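Local coordinates for protein 4-hydroxythreonine-4-phosphate dehydrogenase (Legionella pneumophila subsp. pneumophila, PDB 6XMY) that probably catalyses the NAD(P)-dependent oxidation of 4-(phosphooxy)-L-threonine, a late step in making the vitamin B6 cofactor precursor pyridoxine 5'-phosphate, at residues A[203-208]-A[262-267]. Numbering follows the deposited sequence.
Sequences PKINVA and AYVAMY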
loop_
_atom_site.group_PDB
_atom_site.type_symbol
_atom_site.label_atom_id
_atom_site.label_comp_id
_atom_site.label_asym_id
_atom_site.label_seq_id
_atom_site.Cartn_x
_atom_site.Cartn_y
_atom_site.Cartn_z
ATOM N N PRO A 203 -15.176 15.769 2.271
ATOM C CA PRO A 203 -15.273 14.322 2.501
ATOM C C PRO A 203 -16.193 13.957 3.655
ATOM O O PRO A 203 -16.199 14.600 4.706
ATOM C CB PRO A 203 -13.825 13.921 2.808
ATOM C CG PRO A 203 -12.996 14.995 2.191
ATOM C CD PRO A 203 -13.785 16.248 2.342
ATOM N N LYS A 204 -16.989 12.914 3.440
ATOM C CA LYS A 204 -17.771 12.289 4.497
ATOM C C LYS A 204 -17.085 10.988 4.883
ATOM O O LYS A 204 -16.785 10.156 4.020
ATOM C CB LYS A 204 -19.200 12.010 4.034
ATOM C CG LYS A 204 -19.967 13.268 3.690
ATOM C CD LYS A 204 -21.426 12.989 3.368
ATOM C CE LYS A 204 -22.153 14.284 3.029
ATOM N NZ LYS A 204 -21.454 15.034 1.943
ATOM N N ILE A 205 -16.816 10.824 6.174
ATOM C CA ILE A 205 -16.010 9.713 6.673
ATOM C C ILE A 205 -16.807 8.953 7.730
ATOM O O ILE A 205 -17.208 9.532 8.744
ATOM C CB ILE A 205 -14.665 10.218 7.224
ATOM C CG1 ILE A 205 -13.849 10.900 6.109
ATOM C CG2 ILE A 205 -13.891 9.090 7.874
ATOM C CD1 ILE A 205 -12.648 11.667 6.624
ATOM N N ASN A 206 -17.018 7.654 7.506
ATOM C CA ASN A 206 -17.760 6.811 8.443
ATOM C C ASN A 206 -16.772 5.975 9.246
ATOM O O ASN A 206 -15.881 5.347 8.667
ATOM C CB ASN A 206 -18.731 5.899 7.689
ATOM C CG ASN A 206 -19.942 6.644 7.168
ATOM O OD1 ASN A 206 -20.000 7.869 7.244
ATOM N ND2 ASN A 206 -20.906 5.917 6.628
ATOM N N VAL A 207 -16.914 5.985 10.574
ATOM C CA VAL A 207 -15.896 5.468 11.489
ATOM C C VAL A 207 -16.464 4.314 12.306
ATOM O O VAL A 207 -17.485 4.470 12.988
ATOM C CB VAL A 207 -15.362 6.577 12.416
ATOM C CG1 VAL A 207 -14.241 6.038 13.286
ATOM C CG2 VAL A 207 -14.903 7.781 11.607
ATOM N N ALA A 208 -15.770 3.181 12.286
ATOM C CA ALA A 208 -16.182 2.027 13.079
ATOM C C ALA A 208 -15.861 2.240 14.554
ATOM O O ALA A 208 -14.902 2.928 14.917
ATOM C CB ALA A 208 -15.442 0.770 12.611
ATOM N N ALA A 262 -15.133 7.565 2.529
ATOM C CA ALA A 262 -14.172 6.607 3.051
ATOM C C ALA A 262 -14.682 6.082 4.377
ATOM O O ALA A 262 -15.374 6.787 5.119
ATOM C CB ALA A 262 -12.788 7.235 3.256
ATOM N N TYR A 263 -14.325 4.834 4.653
ATOM C CA TYR A 263 -14.519 4.219 5.952
ATOM C C TYR A 263 -13.217 4.256 6.734
ATOM O O TYR A 263 -12.125 4.223 6.161
ATOM C CB TYR A 263 -14.935 2.756 5.799
ATOM C CG TYR A 263 -16.238 2.559 5.078
ATOM C CD1 TYR A 263 -17.453 2.764 5.729
ATOM C CD2 TYR A 263 -16.263 2.153 3.753
ATOM C CE1 TYR A 263 -18.651 2.587 5.075
ATOM C CE2 TYR A 263 -17.455 1.968 3.087
ATOM C CZ TYR A 263 -18.650 2.178 3.754
ATOM O OH TYR A 263 -19.846 1.987 3.101
ATOM N N VAL A 264 -13.343 4.306 8.051
ATOM C CA VAL A 264 -12.222 4.150 8.963
ATOM C C VAL A 264 -12.497 2.930 9.830
ATOM O O VAL A 264 -13.524 2.866 10.520
ATOM C CB VAL A 264 -12.007 5.407 9.817
ATOM C CG1 VAL A 264 -10.944 5.163 10.858
ATOM C CG2 VAL A 264 -11.636 6.582 8.936
ATOM N N ALA A 265 -11.600 1.959 9.778
ATOM C CA ALA A 265 -11.644 0.815 10.671
ATOM C C ALA A 265 -10.576 0.976 11.743
ATOM O O ALA A 265 -9.515 1.561 11.505
ATOM C CB ALA A 265 -11.440 -0.496 9.907
ATOM N N MET A 266 -10.875 0.465 12.938
ATOM C CA MET A 266 -9.961 0.617 14.065
ATOM C C MET A 266 -8.743 -0.287 13.947
ATOM O O MET A 266 -7.678 0.053 14.481
ATOM C CB MET A 266 -10.701 0.373 15.378
ATOM C CG MET A 266 -11.658 1.503 15.713
ATOM S SD MET A 266 -10.815 3.044 16.154
ATOM C CE MET A 266 -11.889 4.276 15.402
ATOM N N TYR A 267 -8.867 -1.422 13.254
ATOM C CA TYR A 267 -7.776 -2.380 13.187
ATOM C C TYR A 267 -7.876 -3.219 11.919
ATOM O O TYR A 267 -8.913 -3.277 11.249
ATOM C CB TYR A 267 -7.694 -3.245 14.462
ATOM C CG TYR A 267 -8.962 -4.017 14.757
ATOM C CD1 TYR A 267 -10.022 -3.427 15.447
ATOM C CD2 TYR A 267 -9.105 -5.332 14.332
ATOM C CE1 TYR A 267 -11.192 -4.130 15.712
ATOM C CE2 TYR A 267 -10.259 -6.040 14.589
ATOM C CZ TYR A 267 -11.299 -5.441 15.271
ATOM O OH TYR A 267 -12.439 -6.170 15.498
#
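Asn-206 and Tyr-263 sit side by side in a parallel beta pairing, in which strands 204-208 and 262-265 run in the same direction with their axes turned by 24° and 4.7 Å apart at closest approach. The pair is part of the parallel beta core of an alpha/beta domain, consistent with the isocitrate-dehydrogenase-like relatives of the PdxA family. The backbone bonds follow the stagger of a parallel ladder: Asn-206 gives its N-H to Ala-262 O and takes one at its own O from Val-264 N (2.8 Å), after which Ala-208 N reaches Val-264 O almost straight, with an N-H...O angle of 173°. At the N-terminal end the bond from Ala-262 N to Lys-204 O is weak, at 3.4 Å. Ile-205 and Val-207 pair with strand 241-246 on the other edge, which places 204-208 between two neighbours. One face carries Ile-205, Val-207, Ala-262 and Val-264, and helix 180-197 packs there, Val-207 meeting Ile-187 and Val-264 meeting Leu-190. Within that layer, Val-264 CG2 lies beside its own backbone N and points back along the strand, touching Ile-205 CG2 at 3.5 Å; Val-207 and Val-264 run alongside each other with their branches turned in one direction. On the reverse face Asn-206 CB approaches Tyr-263 CD1 obliquely at 3.9 Å, while Asn-206 ND2 makes a weak bond to Asn-258 O and the tyrosine ring meets Phe-252. Strand 262-265 then leads into helix 268-279, whose first residue, His-268, is a ligand of the bound zinc ion. At this turn Met-266, bent at chi2 (-69°) and chi3, folds its tip back across the end of strand 204-208. Its methyl CE rests 3.6 Å from Val-207 CG1 and 3.3 Å from the buried Ala-208 O, a carbonyl oxygen with no hydrogen-bond partner in the model.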